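Local coordinates for protein beta-1,4-mannanase (Aplysia kurodai, PDB 3VUP) that hydrolyses the beta-1,4-linked mannose backbone of mannan, probably as a digestive enzyme of this herbivorous sea hare, at residues Y178-T181 against A182-N185; N230-F234 against N235-H239; F276-Q279 against A280-G284; N309-N313 against H314-G318. All coordinates share one frame; numbering follows the deposited sequence.

Contact 1. Residues Y178-T181 against A182-N185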
loop_
_atom_site.group_PDB
_atom_site.type_symbol
_atom_site.label_atom_id
_atom_site.label_comp_id
_atom_site.label_asym_id
_atom_site.label_seq_id
_atom_site.Cartn_x
_atom_site.Cartn_y
_atom_site.Cartn_z
ATOM N N TYR A 178 3.010 10.511 -18.302
ATOM C CA TYR A 178 1.714 11.113 -17.990
ATOM C C TYR A 178 0.574 10.617 -18.885
ATOM O O TYR A 178 -0.593 10.859 -18.592
ATOM C CB TYR A 178 1.790 12.645 -18.083
ATOM C CG TYR A 178 2.938 13.289 -17.320
ATOM C CD1 TYR A 178 3.470 12.707 -16.172
ATOM C CD2 TYR A 178 3.492 14.487 -17.754
ATOM C CE1 TYR A 178 4.525 13.297 -15.487
ATOM C CE2 TYR A 178 4.540 15.088 -17.075
ATOM C CZ TYR A 178 5.053 14.488 -15.939
ATOM O OH TYR A 178 6.102 15.071 -15.253
ATOM N N ASP A 179 0.911 9.934 -19.973
ATOM C CA ASP A 179 -0.069 9.514 -20.967
ATOM C C ASP A 179 -0.857 8.309 -20.455
ATOM O O ASP A 179 -0.256 7.341 -19.998
ATOM C CB ASP A 179 0.680 9.147 -22.246
ATOM C CG ASP A 179 -0.240 8.723 -23.361
ATOM O OD1 ASP A 179 -0.429 9.523 -24.303
ATOM O OD2 ASP A 179 -0.769 7.590 -23.297
ATOM N N THR A 180 -2.189 8.353 -20.551
ATOM C CA THR A 180 -3.004 7.241 -20.061
ATOM C C THR A 180 -3.803 6.577 -21.177
ATOM O O THR A 180 -4.802 5.901 -20.919
ATOM C CB THR A 180 -3.940 7.664 -18.918
ATOM O OG1 THR A 180 -4.815 8.693 -19.387
ATOM C CG2 THR A 180 -3.145 8.183 -17.738
ATOM N N THR A 181 -3.371 6.750 -22.420
ATOM C CA THR A 181 -4.069 6.089 -23.510
ATOM C C THR A 181 -4.073 4.559 -23.391
ATOM O O THR A 181 -5.057 3.919 -23.756
ATOM C CB THR A 181 -3.562 6.535 -24.897
ATOM O OG1 THR A 181 -2.181 6.186 -25.060
ATOM C CG2 THR A 181 -3.755 8.032 -25.074
ATOM N N ALA A 182 -3.015 3.971 -22.831
ATOM C CA ALA A 182 -2.995 2.515 -22.663
ATOM C C ALA A 182 -4.069 2.033 -21.686
ATOM O O ALA A 182 -4.465 0.867 -21.731
ATOM C CB ALA A 182 -1.628 2.034 -22.218
ATOM N N LEU A 183 -4.536 2.929 -20.816
ATOM C CA LEU A 183 -5.573 2.625 -19.833
ATOM C C LEU A 183 -6.991 2.846 -20.350
ATOM O O LEU A 183 -7.945 2.698 -19.589
ATOM C CB LEU A 183 -5.355 3.422 -18.548
ATOM C CG LEU A 183 -4.091 3.032 -17.781
ATOM C CD1 LEU A 183 -3.862 4.000 -16.643
ATOM C CD2 LEU A 183 -4.173 1.601 -17.250
ATOM N N LYS A 184 -7.142 3.188 -21.625
ATOM C CA LYS A 184 -8.475 3.346 -22.193
ATOM C C LYS A 184 -9.285 2.074 -21.981
ATOM O O LYS A 184 -8.820 0.973 -22.283
ATOM C CB LYS A 184 -8.407 3.671 -23.687
ATOM C CG LYS A 184 -9.780 3.809 -24.323
ATOM C CD LYS A 184 -9.691 3.994 -25.822
ATOM C CE LYS A 184 -11.081 4.139 -26.405
ATOM N NZ LYS A 184 -11.056 4.118 -27.884
ATOM N N ASN A 185 -10.494 2.242 -21.452
ATOM C CA ASN A 185 -11.409 1.130 -21.233
ATOM C C ASN A 185 -10.849 0.040 -20.320
ATOM O O ASN A 185 -11.255 -1.111 -20.404
ATOM C CB ASN A 185 -11.920 0.572 -22.560
ATOM C CG ASN A 185 -12.878 1.529 -23.235
ATOM O OD1 ASN A 185 -13.546 2.323 -22.564
ATOM N ND2 ASN A 185 -12.949 1.471 -24.557
HETATM O O HOH W 1 -0.415 5.113 -22.001
#
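T180 and T181 turn the chain straight into A182-K184 through two successive 3-10 bonds, L183 N to T180 O at 3.0 Å and K184 N to T181 O at 3.1 Å, the second much the straighter (163° at the hydrogen against 140°). D179 braces the start of this turn with its side chain. Its OD2 accepts the backbone N-H of T181 at 2.9 Å, two residues on, which makes an Asx turn; the N-H comes in from above the carboxylate plane. The same oxygen takes the T181 hydroxyl, OG1 to OD2 2.7 Å, on its syn lone pair. What brings that hydroxyl to D179 OD2 is the first torsion of T181 (chi1 62°), which places OG1 between its own N and carbonyl carbon. A water gives OD2 a third donor at 2.8 Å and accepts the A182 N-H at 3.0 Å, extending the reach of D179 to the next amide. L183 is buried, its CB 3.5 Å from T180 O, while the end of the extended K184 chain leads away. Beyond the turn, D179 OD1 receives N173 N and the T180 hydroxyl bonds I168 O and K171 N, tying this piece to the earlier part of the long loop between strand 157-161 and helix 197-214. With both carboxylate oxygens engaged by donors, D179 is held against rotation, and so many N-H and O-H dipoles directed at it would be expected to favour its ionised form.

Contact 2. Residues N230-F234 against N235-H239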
loop_
_atom_site.group_PDB
_atom_site.type_symbol
_atom_site.label_atom_id
_atom_site.label_comp_id
_atom_site.label_asym_id
_atom_site.label_seq_id
_atom_site.Cartn_x
_atom_site.Cartn_y
_atom_site.Cartn_z
ATOM N N ASN A 230 1.192 -0.235 -14.229
ATOM C CA ASN A 230 2.456 -0.457 -13.526
ATOM C C ASN A 230 3.386 -1.404 -14.305
ATOM O O ASN A 230 4.302 -1.968 -13.726
ATOM C CB ASN A 230 2.094 -1.053 -12.145
ATOM C CG ASN A 230 3.146 -0.863 -11.029
ATOM O OD1 ASN A 230 2.852 -1.221 -9.895
ATOM N ND2 ASN A 230 4.310 -0.301 -11.323
ATOM N N THR A 231 3.162 -1.569 -15.608
ATOM C CA THR A 231 4.046 -2.382 -16.431
ATOM C C THR A 231 4.114 -1.791 -17.826
ATOM O O THR A 231 3.121 -1.249 -18.321
ATOM C CB THR A 231 3.587 -3.864 -16.492
ATOM O OG1 THR A 231 4.488 -4.620 -17.299
ATOM C CG2 THR A 231 2.186 -4.010 -17.061
ATOM N N ASP A 232 5.287 -1.898 -18.449
ATOM C CA ASP A 232 5.454 -1.540 -19.855
ATOM C C ASP A 232 5.206 -2.725 -20.782
ATOM O O ASP A 232 5.248 -2.570 -21.996
ATOM C CB ASP A 232 6.837 -0.954 -20.095
ATOM C CG ASP A 232 6.987 0.423 -19.484
ATOM O OD1 ASP A 232 6.113 1.288 -19.726
ATOM O OD2 ASP A 232 7.966 0.641 -18.733
ATOM N N HIS A 233 4.951 -3.899 -20.209
ATOM C CA HIS A 233 4.560 -5.064 -20.994
ATOM C C HIS A 233 3.045 -5.073 -21.174
ATOM O O HIS A 233 2.361 -4.162 -20.702
ATOM C CB HIS A 233 5.101 -6.343 -20.342
ATOM C CG HIS A 233 6.590 -6.449 -20.440
ATOM N ND1 HIS A 233 7.229 -7.450 -21.137
ATOM C CD2 HIS A 233 7.566 -5.625 -19.988
ATOM C CE1 HIS A 233 8.535 -7.262 -21.076
ATOM N NE2 HIS A 233 8.765 -6.161 -20.384
ATOM N N PHE A 234 2.524 -6.066 -21.887
ATOM C CA PHE A 234 1.072 -6.220 -22.036
ATOM C C PHE A 234 0.405 -5.020 -22.713
ATOM O O PHE A 234 -0.778 -4.763 -22.492
ATOM C CB PHE A 234 0.389 -6.503 -20.687
ATOM C CG PHE A 234 0.861 -7.760 -20.021
ATOM C CD1 PHE A 234 0.337 -8.986 -20.384
ATOM C CD2 PHE A 234 1.817 -7.716 -19.019
ATOM C CE1 PHE A 234 0.763 -10.146 -19.767
ATOM C CE2 PHE A 234 2.253 -8.873 -18.405
ATOM C CZ PHE A 234 1.724 -10.086 -18.775
ATOM N N ASN A 235 1.153 -4.313 -23.562
ATOM C CA ASN A 235 0.641 -3.130 -24.260
ATOM C C ASN A 235 0.261 -2.003 -23.292
ATOM O O ASN A 235 -0.535 -1.126 -23.633
ATOM C CB ASN A 235 -0.533 -3.464 -25.200
ATOM C CG ASN A 235 -0.253 -4.658 -26.096
ATOM O OD1 ASN A 235 0.825 -4.768 -26.687
ATOM N ND2 ASN A 235 -1.229 -5.565 -26.202
ATOM N N MET A 236 0.855 -2.026 -22.099
ATOM C CA MET A 236 0.592 -1.046 -21.061
ATOM C C MET A 236 1.782 -0.102 -20.877
ATOM O O MET A 236 2.783 -0.197 -21.587
ATOM C CB MET A 236 0.231 -1.758 -19.754
ATOM C CG MET A 236 -1.035 -2.597 -19.888
ATOM S SD MET A 236 -2.513 -1.604 -20.175
ATOM C CE MET A 236 -3.536 -2.807 -21.038
ATOM N N ASN A 237 1.663 0.789 -19.901
ATOM C CA ASN A 237 2.649 1.817 -19.629
ATOM C C ASN A 237 2.858 1.882 -18.118
ATOM O O ASN A 237 1.890 2.056 -17.373
ATOM C CB ASN A 237 2.071 3.124 -20.180
ATOM C CG ASN A 237 2.946 4.329 -19.953
ATOM O OD1 ASN A 237 4.125 4.223 -19.628
ATOM N ND2 ASN A 237 2.358 5.511 -20.143
ATOM N N ASN A 238 4.105 1.741 -17.659
ATOM C CA ASN A 238 4.393 1.799 -16.229
ATOM C C ASN A 238 4.572 3.238 -15.777
ATOM O O ASN A 238 5.580 3.872 -16.089
ATOM C CB ASN A 238 5.645 0.996 -15.883
ATOM C CG ASN A 238 6.005 1.099 -14.419
ATOM O OD1 ASN A 238 5.164 1.442 -13.579
ATOM N ND2 ASN A 238 7.261 0.811 -14.101
ATOM N N HIS A 239 3.581 3.746 -15.058
ATOM C CA HIS A 239 3.612 5.117 -14.581
ATOM C C HIS A 239 4.486 5.369 -13.367
ATOM O O HIS A 239 4.739 6.520 -13.027
ATOM C CB HIS A 239 2.196 5.576 -14.276
ATOM C CG HIS A 239 1.387 5.781 -15.508
ATOM N ND1 HIS A 239 1.533 6.898 -16.299
ATOM C CD2 HIS A 239 0.495 4.983 -16.140
ATOM C CE1 HIS A 239 0.740 6.796 -17.349
ATOM N NE2 HIS A 239 0.099 5.641 -17.280
HETATM O O HOH W 2 5.167 1.133 -22.360
HETATM O O HOH W 3 8.013 3.107 -17.488
#
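D232 OD1 receives the backbone N-H of N238, N to OD1 2.9 Å and nearly straight at 172°, the donor standing above the carboxylate plane; K176 forms a salt bridge to the same oxygen. D232 OD2 reaches the other arm again through a water, which donates to it and to N238 O. Nearer the open end of the loop, N230 and N238 lie side by side, pointing the same way: N230 ND2 donates to N238 OD1 at 3.0 Å, their amide planes 42° apart. The N230 side chain gets there because its CG sits opposite the backbone N (chi1 -157°), and N238 OD1 also takes the N-H of Y240.

Backbone bonding closes the far end in a type I' beta turn from H233 to M236, with M236 N 3.0 Å from H233 O and F234 and N235 both at positive phi. Just before it, T231 OG1 accepts H233 N at 3.0 Å, an ST turn, and that hydroxyl is also bonded to Y283 O. The whole doubled-back loop belongs to the connection from barrel strand 220-224 to helix 242-249.

Apolar contacts are modest. M236 CG lies 4.2 Å from F234 CB, and M236 CB stands 4.0 Å from T231 CG2. The F234 ring leads off the turn to meet H278 edge-to-face.

Contact 3. Residues F276-Q279 against A280-G284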
loop_
_atom_site.group_PDB
_atom_site.type_symbol
_atom_site.label_atom_id
_atom_site.label_comp_id
_atom_site.label_asym_id
_atom_site.label_seq_id
_atom_site.Cartn_x
_atom_site.Cartn_y
_atom_site.Cartn_z
ATOM N N PHE A 276 -2.663 -13.430 -11.377
ATOM C CA PHE A 276 -3.066 -14.807 -11.093
ATOM C C PHE A 276 -3.072 -15.737 -12.297
ATOM O O PHE A 276 -3.349 -16.920 -12.153
ATOM C CB PHE A 276 -4.395 -14.823 -10.337
ATOM C CG PHE A 276 -4.234 -14.488 -8.898
ATOM C CD1 PHE A 276 -3.784 -15.458 -8.013
ATOM C CD2 PHE A 276 -4.465 -13.213 -8.423
ATOM C CE1 PHE A 276 -3.580 -15.170 -6.677
ATOM C CE2 PHE A 276 -4.278 -12.917 -7.086
ATOM C CZ PHE A 276 -3.834 -13.891 -6.217
ATOM N N THR A 277 -2.744 -15.213 -13.476
ATOM C CA THR A 277 -2.542 -16.052 -14.657
ATOM C C THR A 277 -1.177 -15.797 -15.292
ATOM O O THR A 277 -0.899 -16.259 -16.397
ATOM C CB THR A 277 -3.639 -15.844 -15.704
ATOM O OG1 THR A 277 -3.691 -14.457 -16.048
ATOM C CG2 THR A 277 -4.995 -16.306 -15.173
ATOM N N HIS A 278 -0.324 -15.079 -14.569
ATOM C CA HIS A 278 1.017 -14.753 -15.024
ATOM C C HIS A 278 2.041 -14.994 -13.924
ATOM O O HIS A 278 1.729 -15.561 -12.870
ATOM C CB HIS A 278 1.041 -13.321 -15.561
ATOM C CG HIS A 278 0.209 -13.167 -16.790
ATOM N ND1 HIS A 278 -1.134 -12.863 -16.749
ATOM C CD2 HIS A 278 0.508 -13.383 -18.094
ATOM C CE1 HIS A 278 -1.617 -12.859 -17.979
ATOM N NE2 HIS A 278 -0.640 -13.168 -18.814
ATOM N N GLN A 279 3.280 -14.616 -14.189
ATOM C CA GLN A 279 4.306 -14.727 -13.174
ATOM C C GLN A 279 5.017 -13.387 -13.061
ATOM O O GLN A 279 4.917 -12.543 -13.961
ATOM C CB GLN A 279 5.263 -15.881 -13.458
ATOM C CG GLN A 279 6.032 -15.744 -14.754
ATOM C CD GLN A 279 6.929 -16.956 -15.039
ATOM O OE1 GLN A 279 7.589 -17.489 -14.142
ATOM N NE2 GLN A 279 6.955 -17.388 -16.293
ATOM N N ALA A 280 5.692 -13.172 -11.940
ATOM C CA ALA A 280 6.289 -11.875 -11.659
ATOM C C ALA A 280 7.179 -11.385 -12.803
ATOM O O ALA A 280 7.135 -10.203 -13.164
ATOM C CB ALA A 280 7.062 -11.909 -10.350
ATOM N N SER A 281 7.966 -12.279 -13.387
ATOM C CA SER A 281 8.892 -11.864 -14.424
ATOM C C SER A 281 8.200 -11.362 -15.693
ATOM O O SER A 281 8.820 -10.647 -16.478
ATOM C CB SER A 281 9.858 -12.997 -14.757
ATOM O OG SER A 281 9.139 -14.139 -15.169
ATOM N N ASP A 282 6.929 -11.710 -15.894
ATOM C CA ASP A 282 6.203 -11.251 -17.077
ATOM C C ASP A 282 6.036 -9.736 -17.127
ATOM O O ASP A 282 5.756 -9.179 -18.190
ATOM C CB ASP A 282 4.811 -11.878 -17.146
ATOM C CG ASP A 282 4.841 -13.366 -17.394
ATOM O OD1 ASP A 282 5.788 -13.853 -18.040
ATOM O OD2 ASP A 282 3.893 -14.053 -16.960
ATOM N N TYR A 283 6.190 -9.067 -15.986
ATOM C CA TYR A 283 5.912 -7.635 -15.910
ATOM C C TYR A 283 7.100 -6.754 -16.272
ATOM O O TYR A 283 6.941 -5.548 -16.425
ATOM C CB TYR A 283 5.311 -7.283 -14.536
ATOM C CG TYR A 283 3.989 -7.995 -14.367
ATOM C CD1 TYR A 283 2.825 -7.459 -14.906
ATOM C CD2 TYR A 283 3.916 -9.245 -13.764
ATOM C CE1 TYR A 283 1.619 -8.127 -14.815
ATOM C CE2 TYR A 283 2.720 -9.917 -13.667
ATOM C CZ TYR A 283 1.575 -9.362 -14.197
ATOM O OH TYR A 283 0.392 -10.057 -14.093
ATOM N N GLY A 284 8.281 -7.351 -16.399
ATOM C CA GLY A 284 9.455 -6.618 -16.843
ATOM C C GLY A 284 9.953 -5.578 -15.856
ATOM O O GLY A 284 10.548 -4.575 -16.243
HETATM O O HOH W 4 5.667 -16.408 -18.807
#
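Q279 and D282 hold each other by two bonds running in opposite directions. The backbone N-H of Q279 donates to D282 OD2, N to OD2 2.9 Å at 164°, meeting the oxygen from above the carboxylate plane; the backbone N-H of D282 answers to Q279 O, N to O 2.9 Å, closing the first turn of the 3-10 segment 280-283. Because the Q279 side chain leaves with CG between its own N and carbonyl carbon (chi1 62°), it folds back across the carboxylate instead of running clear of the turn. CG then lies 3.5 Å from both D282 OD2 and S281 OG, with the side-chain amide and carboxylate planes nearly perpendicular. A water bridges the two groups, accepting from Q279 NE2 at 3.0 Å and donating to D282 OD1 at 2.7 Å. H278 packs beside the same carboxylate: its CB is 3.3 Å from D282 OD2, which lies at the edge of the imidazole, near the ring plane. Putting an alanine at D282 would probably leave the Q279 N-H without its acceptor and the bridging water without one of its two supports, and open a gap beside H278. The Y283 hydroxyl also approaches H278, 3.6 Å from its CB, while bonding V273 O, and H278 ND1 bonds A274 O. The turn lies between barrel strands 259-262 and 289-293: the Y283 ring meets F261 of the first edge-to-face, F276 packs on M307 and V311 of helix 304-313, and A280 is backbone-bonded to H314 just beyond that helix.

Contact 4. Residues N309-N313 against H314-G318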
loop_
_atom_site.group_PDB
_atom_site.type_symbol
_atom_site.label_atom_id
_atom_site.label_comp_id
_atom_site.label_asym_id
_atom_site.label_seq_id
_atom_site.Cartn_x
_atom_site.Cartn_y
_atom_site.Cartn_z
ATOM N N ASN A 309 -0.972 -20.053 -2.637
ATOM C CA ASN A 309 0.052 -20.904 -3.248
ATOM C C ASN A 309 0.473 -20.364 -4.605
ATOM O O ASN A 309 1.657 -20.368 -4.938
ATOM C CB ASN A 309 -0.425 -22.356 -3.353
ATOM C CG ASN A 309 -0.258 -23.108 -2.053
ATOM O OD1 ASN A 309 0.770 -23.719 -1.813
ATOM N ND2 ASN A 309 -1.262 -23.045 -1.194
ATOM N N TYR A 310 -0.496 -19.907 -5.395
ATOM C CA TYR A 310 -0.184 -19.382 -6.718
ATOM C C TYR A 310 0.809 -18.229 -6.602
ATOM O O TYR A 310 1.818 -18.183 -7.306
ATOM C CB TYR A 310 -1.446 -18.931 -7.466
ATOM C CG TYR A 310 -1.120 -18.560 -8.887
ATOM C CD1 TYR A 310 -0.582 -17.319 -9.192
ATOM C CD2 TYR A 310 -1.282 -19.472 -9.923
ATOM C CE1 TYR A 310 -0.224 -16.995 -10.479
ATOM C CE2 TYR A 310 -0.940 -19.150 -11.225
ATOM C CZ TYR A 310 -0.404 -17.910 -11.495
ATOM O OH TYR A 310 -0.060 -17.605 -12.789
ATOM N N VAL A 311 0.521 -17.283 -5.719
ATOM C CA VAL A 311 1.393 -16.129 -5.578
ATOM C C VAL A 311 2.799 -16.578 -5.177
ATOM O O VAL A 311 3.794 -16.160 -5.774
ATOM C CB VAL A 311 0.833 -15.111 -4.561
ATOM C CG1 VAL A 311 1.795 -13.971 -4.378
ATOM C CG2 VAL A 311 -0.522 -14.584 -5.008
ATOM N N TYR A 312 2.868 -17.465 -4.191
ATOM C CA TYR A 312 4.148 -17.945 -3.696
ATOM C C TYR A 312 4.962 -18.637 -4.795
ATOM O O TYR A 312 6.183 -18.482 -4.865
ATOM C CB TYR A 312 3.933 -18.902 -2.511
ATOM C CG TYR A 312 5.225 -19.195 -1.782
ATOM C CD1 TYR A 312 5.625 -18.424 -0.692
ATOM C CD2 TYR A 312 6.067 -20.218 -2.207
ATOM C CE1 TYR A 312 6.824 -18.667 -0.048
ATOM C CE2 TYR A 312 7.258 -20.463 -1.568
ATOM C CZ TYR A 312 7.636 -19.685 -0.494
ATOM O OH TYR A 312 8.839 -19.926 0.136
ATOM N N ASN A 313 4.269 -19.397 -5.640
ATOM C CA ASN A 313 4.893 -20.247 -6.651
ATOM C C ASN A 313 5.199 -19.553 -7.972
ATOM O O ASN A 313 5.768 -20.183 -8.867
ATOM C CB ASN A 313 4.015 -21.469 -6.948
ATOM C CG ASN A 313 3.974 -22.459 -5.808
ATOM O OD1 ASN A 313 4.921 -22.572 -5.027
ATOM N ND2 ASN A 313 2.878 -23.196 -5.713
ATOM N N HIS A 314 4.826 -18.277 -8.108
ATOM C CA HIS A 314 5.012 -17.569 -9.371
ATOM C C HIS A 314 5.884 -16.330 -9.276
ATOM O O HIS A 314 5.707 -15.377 -10.029
ATOM C CB HIS A 314 3.671 -17.288 -10.047
ATOM C CG HIS A 314 3.008 -18.531 -10.534
ATOM N ND1 HIS A 314 2.308 -19.368 -9.693
ATOM C CD2 HIS A 314 2.997 -19.121 -11.751
ATOM C CE1 HIS A 314 1.872 -20.408 -10.378
ATOM N NE2 HIS A 314 2.268 -20.280 -11.631
ATOM N N GLY A 315 6.848 -16.359 -8.362
ATOM C CA GLY A 315 7.920 -15.376 -8.366
ATOM C C GLY A 315 7.612 -14.070 -7.666
ATOM O O GLY A 315 8.467 -13.184 -7.607
ATOM N N TYR A 316 6.398 -13.944 -7.136
ATOM C CA TYR A 316 6.019 -12.731 -6.429
ATOM C C TYR A 316 6.677 -12.709 -5.054
ATOM O O TYR A 316 7.159 -13.727 -4.558
ATOM C CB TYR A 316 4.498 -12.619 -6.328
ATOM C CG TYR A 316 3.808 -12.598 -7.684
ATOM C CD1 TYR A 316 3.810 -11.448 -8.467
ATOM C CD2 TYR A 316 3.179 -13.732 -8.194
ATOM C CE1 TYR A 316 3.199 -11.426 -9.703
ATOM C CE2 TYR A 316 2.554 -13.712 -9.433
ATOM C CZ TYR A 316 2.573 -12.555 -10.182
ATOM O OH TYR A 316 1.966 -12.516 -11.418
ATOM N N ALA A 317 6.683 -11.533 -4.444
ATOM C CA ALA A 317 7.424 -11.299 -3.208
ATOM C C ALA A 317 6.559 -11.342 -1.953
ATOM O O ALA A 317 7.077 -11.376 -0.837
ATOM C CB ALA A 317 8.148 -9.965 -3.294
ATOM N N GLY A 318 5.246 -11.341 -2.129
ATOM C CA GLY A 318 4.334 -11.375 -1.009
ATOM C C GLY A 318 2.901 -11.528 -1.467
ATOM O O GLY A 318 2.599 -11.337 -2.649
HETATM O O HOH W 5 8.076 -18.635 -6.996
#
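The step from helix 304-313 into barrel strand 318-322 is held by Y310 and H314, whose rings lie face to face, centroids 3.5 Å apart and planes only 10° off parallel. H314 ND1 sits over the centre of the phenol ring, and its CE1 closes to 3.2 Å from Y310 CE2. The same ND1 donates to Y310 O at 2.7 Å, the carbonyl oxygen lying at the imidazole edge, in the ring plane, so one residue supplies both a cushion and an acceptor and fixes the rotation of the histidine. With its CG anti to the backbone N (chi1 -173°), Y310 carries its ring flat against one face of the imidazole, and its hydroxyl carries on to bond H278 O. Losing the ring to an alanine here would probably strip the H314 imidazole of its stacked cover and leave H278 O without that hydroxyl donor. Backbone support is thinner: H314 N to V311 O is a weak bond at 3.3 Å, and a water links Y312 O to G315 N, where the chain turns off at positive phi. Y316 then folds back to the helix, with V311 CG1 3.6 Å from its CB and V311 O in its ring plane, CD2 3.5 Å away. V311 CG1 also touches G318 O at 3.3 Å. V311 and Y316 both pack on V291 of the adjacent strand, the close helix-to-strand packing expected at an alpha-to-beta step of a (beta/alpha)8 TIM barrel.

In the fold
Along the chain the four contacts come in series; none encloses or crosses another. Contact 1 closes a turn in the long loop between strand 157-161 and helix 197-214, and contact 2 doubles back the loop after strand 220-224. These two touch, A182 packing on M236 and D179 on H239. Contact 3 turns the connection from strand 259-262 to strand 289-293 and meets contact 2 where F234 packs on the D282 carbonyl and H233 on that of Y283. Contact 4 leads helix 304-313 into strand 318-322 and adjoins contact 3, so neighbours touch in a row from the connection after the barrel's fourth strand to the approach to its eighth; contacts 1 and 4, centres about 28 Å apart, do not meet.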